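Local coordinates for protein Serpin48 (PDB 3OZQ) that specifically inhibits the serine protease SPE in the innate immunity of the beetle Tenebrio molitor, probably by the suicide-substrate mechanism of serpins, at residues Y23-L27 and E247-K251; A267-F271 and D320-E324; H354-F358 and G370-T374. All coordinates share one frame; numbering follows the deposited sequence.

Contact 1 (Y23-L27 and E247-K251); sequences YKEVL and ESKIK
Tyr23 and Glu247 meet where the long N-terminal helix of the serpin fold, 10-29, packs against the two short helices 243-248 and 250-254. The phenol hydroxyl donates to the carboxylate, with Tyr23 OH 2.7 Å from Glu247 OE2. The bond falls on the anti lone pair of OE2, the one turned away from OE1, and OE2 in turn lies in the plane of the ring at its edge. The two side chains cross at about a right angle, and the ring and carboxylate planes are 71° apart. Ile250 covers one face of the same ring: its CD1 methyl lies 3.9 Å from the Tyr23 ring centroid, a CH-pi contact shifted toward the CD2-CE2 side. Tyrosine suits this buried place, giving an apolar face to the isoleucine and a hydroxyl to the acid. With chi1 at -179°, CG opposite the backbone N, the phenol is swung out from its helix across the gap. Leu27, one turn further on, lays CD1 3.7 Å from Glu247 CD and helps to shield the carboxylate.

At the more exposed rim, Lys24 reaches over Ile250, its CE packed tightly at 3.3 Å from Ile250 CG2. Bends at chi3 and chi4 then turn the ammonium inward to hydrogen-bond the main-chain carbonyl of Glu247.

Further out, Arg371 of strand 365-372 forms a salt bridge with Glu247 OE2, so two donors grip one oxygen and probably help to keep the acid ionised. Phe34 meets the Tyr23 ring, and Ile357 lies against both Tyr23 and Ile250. The carbonyl of Glu247 is likewise shared: it accepts a weak bond from Ile250 N, while Lys24 NZ donates to Glu247 O at 3.2 Å, in the carbonyl plane.

Contact 2 (A267-F271 and D320-E324); sequences ALPKF and DVSEE
Lys270 lies against the backbone of 320-324 at its root and bonds to Glu323 at its far end. Its CB sits 3.3 Å from Val321 O, grazing the carbonyl that accepts the neighbouring backbone bond. Chi1 of 56° places CG between the backbone N and the carbonyl carbon, and a bend at chi3 then directs the chain toward the acid. CE passes 3.8 Å from Glu323 OE2, and NZ completes a salt bridge, Lys270 NZ to Glu323 OE2 3.0 Å. The ammonium comes from above the carboxylate, 36° out of its plane. Glu323 OE1 also bonds to Thr184 OG1, so the carboxylate is held from two directions and its rotation is probably restrained. A long, flexible lysine suits this partly exposed border, where its methylenes can run past backbone before the charge finds its mate.

The buried side of the contact is apolar. Phe271 and Val321 form an antiparallel hydrogen-bonded pair: Val321 N to Phe271 O is short and straight at 2.7 Å and 170°, whereas the return bond from Phe271 N to Val321 O is weak at 3.3 Å. Both side chains project from the same face of the sheet. Val321 CG2 lies over the Phe271 ring, offset to its rim, 3.4 Å from CZ; a branched valine can press one methyl on the ring while CG1 turns toward Leu268 CD2. Beyond it the Phe271 ring meets that of Phe358.

The contact is an antiparallel bridge between strands 260-278 and 310-321 of the central serpin sheet A, at the end of the latter. Glu323 and Glu324 begin the Glu-Glu-Gly hinge that leads into the reactive centre loop. The short strand 325-326 pairs antiparallel with 163-174, consistent with the start of the hinge being inserted in the sheet.

Contact 3 (H354-F358 and G370-T374); sequences HPFIF and GRVTT
Phe356 and Val372 pair through two backbone bonds, Phe356 N to Val372 O and Val372 N to Phe356 O, each 3.0 Å. Phe358 and Gly370 form the next hydrogen-bonded pair of this antiparallel hairpin. Its bonds are equally short, but Phe358 N stands 38° out of the carbonyl plane of Gly370, not on a lone pair. Between them Ile357 and Arg371 make a non-hydrogen-bonded pair, their CA atoms 4.3 Å apart.

Weaker CH...O contacts fill in the backbone seam: Arg371 CA lies 3.3 Å from Phe356 O, and Pro355 CA 3.1 Å from Val372 O, just beyond the strand. Proline, lacking an N-H, fits the end of the bonded register.

On the face carrying Phe356, Phe358 and Val372, the contacts are aromatic. Chi1 of 58° in Phe356 and 64° in Phe358 tips each ring over the partner strand. Val372 CB rests 4.0 Å from the Phe356 ring centroid, and Val372 CG2 also approaches Phe358 CE2. The Phe358 ring instead lies over bare main chain, with Gly370 CA 4.1 Å from its centroid; glycine suits this place because the ring takes the space in which a CB would lie.

On the other face Arg371 extends away, its guanidinium covered on one side by Thr373 CG2, while NE bonds to Ala32 O. Ile357 on this face packs on Leu243 of helix 243-248. Strand 231-237 flanks 356-362, and strand 34-36 flanks 365-372, so the hairpin lies inside what is sheet B of the serpin fold, with a strand on each side.

Contact 3 is the core of the three: nearly all of its touching residues are buried, and bonded backbone and aromatic rings dominate it. Contacts 1 and 2 are partly buried and combine apolar packing with a lysine at the more exposed border; contact 1 also buries a tyrosine-glutamate pair. They lie against contact 3 from its two faces: contact 1 sets helices on the Ile357-Arg371 side, whereas Phe271 of contact 2 packs on the Phe356-Phe358-Val372 side. Contacts 1 and 2 stay about 12 Å apart at their nearest atoms. Sheet pairing joins the segments of contacts 2 and 3, over a single bridge and three bridges respectively; contact 1 relies on side chains, one reaching a main-chain carbonyl.

Contact 1 (Y23-L27 and E247-K251)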
# COMPACT_ATOMS: atom_id res chain seq x y z
N TYR A 23 7.46 -5.76 -0.63
CA TYR A 23 7.99 -5.52 0.71
C TYR A 23 9.50 -5.76 0.72
O TYR A 23 10.27 -4.93 1.21
CB TYR A 23 7.25 -6.42 1.73
CG TYR A 23 7.66 -6.29 3.18
CD1 TYR A 23 6.78 -5.79 4.14
CD2 TYR A 23 8.92 -6.69 3.60
CE1 TYR A 23 7.15 -5.70 5.48
CE2 TYR A 23 9.30 -6.60 4.93
CZ TYR A 23 8.41 -6.10 5.87
OH TYR A 23 8.80 -6.01 7.18
N LYS A 24 9.93 -6.88 0.14
CA LYS A 24 11.35 -7.26 0.13
C LYS A 24 12.20 -6.20 -0.54
O LYS A 24 13.31 -5.91 -0.10
CB LYS A 24 11.56 -8.60 -0.57
CG LYS A 24 12.95 -9.20 -0.37
CD LYS A 24 13.02 -10.67 -0.81
CE LYS A 24 12.43 -11.63 0.24
NZ LYS A 24 13.39 -12.03 1.33
N GLU A 25 11.68 -5.61 -1.60
CA GLU A 25 12.38 -4.54 -2.29
C GLU A 25 12.42 -3.26 -1.46
O GLU A 25 13.47 -2.66 -1.28
CB GLU A 25 11.73 -4.27 -3.64
CG GLU A 25 12.70 -4.26 -4.78
CD GLU A 25 13.72 -5.38 -4.69
OE1 GLU A 25 13.31 -6.55 -4.64
OE2 GLU A 25 14.93 -5.07 -4.67
N VAL A 26 11.27 -2.86 -0.93
CA VAL A 26 11.19 -1.59 -0.20
C VAL A 26 12.13 -1.58 1.00
O VAL A 26 12.76 -0.56 1.29
CB VAL A 26 9.76 -1.25 0.23
CG1 VAL A 26 9.77 -0.11 1.27
CG2 VAL A 26 8.95 -0.85 -0.99
N LEU A 27 12.22 -2.72 1.68
CA LEU A 27 13.15 -2.93 2.78
C LEU A 27 14.54 -2.40 2.47
O LEU A 27 15.19 -1.82 3.34
CB LEU A 27 13.26 -4.43 3.05
CG LEU A 27 12.78 -4.95 4.38
CD1 LEU A 27 12.85 -6.48 4.37
CD2 LEU A 27 13.61 -4.36 5.52
N GLU A 247 11.60 -11.68 7.86
CA GLU A 247 11.80 -11.01 6.59
C GLU A 247 12.64 -11.85 5.64
O GLU A 247 12.55 -11.71 4.43
CB GLU A 247 12.42 -9.63 6.81
CG GLU A 247 11.52 -8.73 7.63
CD GLU A 247 12.11 -7.36 7.89
OE1 GLU A 247 13.35 -7.24 8.00
OE2 GLU A 247 11.32 -6.40 7.98
N SER A 248 13.43 -12.75 6.20
CA SER A 248 14.16 -13.70 5.38
C SER A 248 13.17 -14.73 4.86
O SER A 248 13.41 -15.39 3.84
CB SER A 248 15.28 -14.37 6.18
OG SER A 248 16.28 -13.42 6.52
N LYS A 249 12.04 -14.84 5.56
CA LYS A 249 10.93 -15.71 5.13
C LYS A 249 9.67 -14.90 4.84
O LYS A 249 8.55 -15.34 5.13
CB LYS A 249 10.64 -16.76 6.20
CG LYS A 249 11.86 -17.55 6.64
CD LYS A 249 11.65 -18.23 7.98
CE LYS A 249 12.99 -18.64 8.58
NZ LYS A 249 13.94 -17.48 8.63
N ILE A 250 9.84 -13.72 4.23
CA ILE A 250 8.76 -12.76 4.05
C ILE A 250 7.53 -13.34 3.34
O ILE A 250 6.40 -12.92 3.58
CB ILE A 250 9.24 -11.52 3.28
CG1 ILE A 250 8.21 -10.39 3.43
CG2 ILE A 250 9.50 -11.86 1.81
CD1 ILE A 250 7.91 -10.05 4.88
N LYS A 251 7.77 -14.29 2.45
CA LYS A 251 6.71 -14.93 1.69
C LYS A 251 5.72 -15.62 2.63
O LYS A 251 4.50 -15.44 2.54
CB LYS A 251 7.31 -15.96 0.73
CG LYS A 251 8.57 -15.50 -0.02
CD LYS A 251 9.76 -15.21 0.93
CE LYS A 251 10.32 -16.46 1.58
NZ LYS A 251 9.38 -17.04 2.59

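Contact 2 (A267-F271 and D320-E324)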
# COMPACT_ATOMS: atom_id res chain seq x y z
N ALA A 267 -2.09 -5.94 23.47
CA ALA A 267 -1.41 -4.70 23.79
C ALA A 267 -0.78 -4.17 22.51
O ALA A 267 0.20 -4.73 22.03
CB ALA A 267 -0.33 -4.92 24.84
N LEU A 268 -1.36 -3.10 21.98
CA LEU A 268 -0.93 -2.55 20.70
C LEU A 268 -0.58 -1.10 20.87
O LEU A 268 -1.43 -0.31 21.24
CB LEU A 268 -2.05 -2.66 19.67
CG LEU A 268 -1.71 -2.18 18.26
CD1 LEU A 268 -0.80 -3.19 17.59
CD2 LEU A 268 -2.99 -1.98 17.46
N PRO A 269 0.68 -0.75 20.59
CA PRO A 269 1.10 0.65 20.61
C PRO A 269 0.32 1.45 19.58
O PRO A 269 -0.06 0.92 18.52
CB PRO A 269 2.57 0.59 20.16
CG PRO A 269 2.98 -0.84 20.32
CD PRO A 269 1.74 -1.65 20.13
N LYS A 270 0.09 2.73 19.85
CA LYS A 270 -0.36 3.56 18.75
C LYS A 270 0.83 3.88 17.85
O LYS A 270 1.97 3.93 18.30
CB LYS A 270 -1.09 4.81 19.24
CG LYS A 270 -0.30 5.69 20.19
CD LYS A 270 -1.19 6.81 20.69
CE LYS A 270 -2.53 6.27 21.15
NZ LYS A 270 -3.55 7.35 21.18
N PHE A 271 0.58 4.04 16.56
CA PHE A 271 1.67 4.33 15.65
C PHE A 271 1.22 5.10 14.43
O PHE A 271 0.09 4.98 13.97
CB PHE A 271 2.46 3.06 15.27
CG PHE A 271 1.64 2.00 14.54
CD1 PHE A 271 0.96 1.02 15.24
CD2 PHE A 271 1.59 1.98 13.15
CE1 PHE A 271 0.23 0.04 14.58
CE2 PHE A 271 0.86 0.99 12.49
CZ PHE A 271 0.18 0.03 13.20
N ASP A 320 -2.29 6.03 10.46
CA ASP A 320 -2.30 6.61 11.78
C ASP A 320 -3.21 5.73 12.64
O ASP A 320 -4.43 5.72 12.47
CB ASP A 320 -2.79 8.06 11.72
CG ASP A 320 -2.52 8.81 13.02
OD1 ASP A 320 -2.63 10.06 13.01
OD2 ASP A 320 -2.21 8.15 14.04
N VAL A 321 -2.60 4.96 13.53
CA VAL A 321 -3.34 3.94 14.25
C VAL A 321 -3.60 4.39 15.67
O VAL A 321 -2.67 4.71 16.40
CB VAL A 321 -2.61 2.59 14.25
CG1 VAL A 321 -3.28 1.62 15.18
CG2 VAL A 321 -2.58 2.02 12.83
N SER A 322 -4.87 4.42 16.04
CA SER A 322 -5.28 4.93 17.34
C SER A 322 -6.40 4.08 17.94
O SER A 322 -6.71 2.99 17.45
CB SER A 322 -5.72 6.38 17.21
OG SER A 322 -6.90 6.45 16.41
N GLU A 323 -7.03 4.58 19.01
CA GLU A 323 -8.02 3.79 19.73
C GLU A 323 -9.30 3.48 18.94
O GLU A 323 -9.86 2.40 19.09
CB GLU A 323 -8.36 4.45 21.08
CG GLU A 323 -7.22 4.41 22.08
CD GLU A 323 -6.41 5.69 22.11
OE1 GLU A 323 -5.82 5.98 23.17
OE2 GLU A 323 -6.35 6.41 21.09
N GLU A 324 -9.75 4.40 18.10
CA GLU A 324 -10.96 4.15 17.31
C GLU A 324 -10.72 3.42 16.00
O GLU A 324 -11.63 2.81 15.44
CB GLU A 324 -11.73 5.45 17.04
CG GLU A 324 -12.98 5.61 17.92
CD GLU A 324 -14.03 4.51 17.69
OE1 GLU A 324 -14.83 4.25 18.62
OE2 GLU A 324 -14.06 3.91 16.59

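Contact 3 (H354-F358 and G370-T374)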
# COMPACT_ATOMS: atom_id res chain seq x y z
N HIS A 354 7.63 -5.28 20.66
CA HIS A 354 8.88 -5.34 19.91
C HIS A 354 8.48 -5.27 18.42
O HIS A 354 7.30 -5.34 18.11
CB HIS A 354 9.68 -6.60 20.24
CG HIS A 354 8.92 -7.88 20.06
ND1 HIS A 354 7.94 -8.30 20.94
CD2 HIS A 354 9.02 -8.85 19.12
CE1 HIS A 354 7.46 -9.46 20.53
NE2 HIS A 354 8.09 -9.81 19.43
N PRO A 355 9.47 -5.12 17.52
CA PRO A 355 9.20 -4.87 16.10
C PRO A 355 8.33 -5.93 15.41
O PRO A 355 8.48 -7.12 15.68
CB PRO A 355 10.60 -4.84 15.49
CG PRO A 355 11.45 -4.33 16.59
CD PRO A 355 10.90 -4.97 17.84
N PHE A 356 7.44 -5.48 14.55
CA PHE A 356 6.45 -6.35 13.93
C PHE A 356 6.11 -5.93 12.50
O PHE A 356 6.34 -4.79 12.11
CB PHE A 356 5.17 -6.35 14.75
CG PHE A 356 4.55 -4.99 14.92
CD1 PHE A 356 3.49 -4.59 14.12
CD2 PHE A 356 5.00 -4.12 15.89
CE1 PHE A 356 2.91 -3.34 14.29
CE2 PHE A 356 4.42 -2.87 16.06
CZ PHE A 356 3.38 -2.48 15.26
N ILE A 357 5.57 -6.87 11.73
CA ILE A 357 5.01 -6.61 10.41
C ILE A 357 3.50 -6.48 10.58
O ILE A 357 2.92 -7.12 11.45
CB ILE A 357 5.34 -7.79 9.47
CG1 ILE A 357 6.84 -7.88 9.20
CG2 ILE A 357 4.53 -7.72 8.17
CD1 ILE A 357 7.24 -9.11 8.39
N PHE A 358 2.87 -5.65 9.76
CA PHE A 358 1.41 -5.56 9.75
C PHE A 358 0.91 -5.43 8.32
O PHE A 358 1.66 -5.06 7.41
CB PHE A 358 0.93 -4.34 10.53
CG PHE A 358 1.38 -3.05 9.93
CD1 PHE A 358 0.66 -2.45 8.90
CD2 PHE A 358 2.54 -2.44 10.37
CE1 PHE A 358 1.09 -1.26 8.34
CE2 PHE A 358 2.97 -1.26 9.81
CZ PHE A 358 2.24 -0.66 8.78
N GLY A 370 3.50 -3.24 5.89
CA GLY A 370 4.59 -2.44 6.42
C GLY A 370 5.15 -3.03 7.70
O GLY A 370 4.85 -4.16 8.07
N ARG A 371 5.97 -2.24 8.36
CA ARG A 371 6.61 -2.70 9.56
C ARG A 371 6.86 -1.53 10.48
O ARG A 371 6.91 -0.37 10.06
CB ARG A 371 7.92 -3.39 9.21
CG ARG A 371 9.02 -2.44 8.89
CD ARG A 371 10.27 -3.17 8.53
NE ARG A 371 11.34 -2.23 8.25
CZ ARG A 371 12.62 -2.56 8.24
NH1 ARG A 371 12.99 -3.81 8.50
NH2 ARG A 371 13.54 -1.63 7.98
N VAL A 372 6.97 -1.86 11.77
CA VAL A 372 7.37 -0.92 12.79
C VAL A 372 8.56 -1.54 13.50
O VAL A 372 8.47 -2.67 14.01
CB VAL A 372 6.26 -0.75 13.83
CG1 VAL A 372 6.78 0.08 15.02
CG2 VAL A 372 5.02 -0.13 13.21
N THR A 373 9.69 -0.84 13.51
CA THR A 373 10.88 -1.29 14.22
C THR A 373 11.24 -0.27 15.29
O THR A 373 12.12 -0.51 16.11
CB THR A 373 12.10 -1.42 13.30
OG1 THR A 373 12.53 -0.11 12.92
CG2 THR A 373 11.76 -2.23 12.05
N THR A 374 10.56 0.88 15.25
CA THR A 374 10.89 1.97 16.15
C THR A 374 9.67 2.83 16.47
O THR A 374 8.83 3.08 15.60
CB THR A 374 12.00 2.86 15.55
OG1 THR A 374 12.72 3.52 16.60
CG2 THR A 374 11.41 3.92 14.63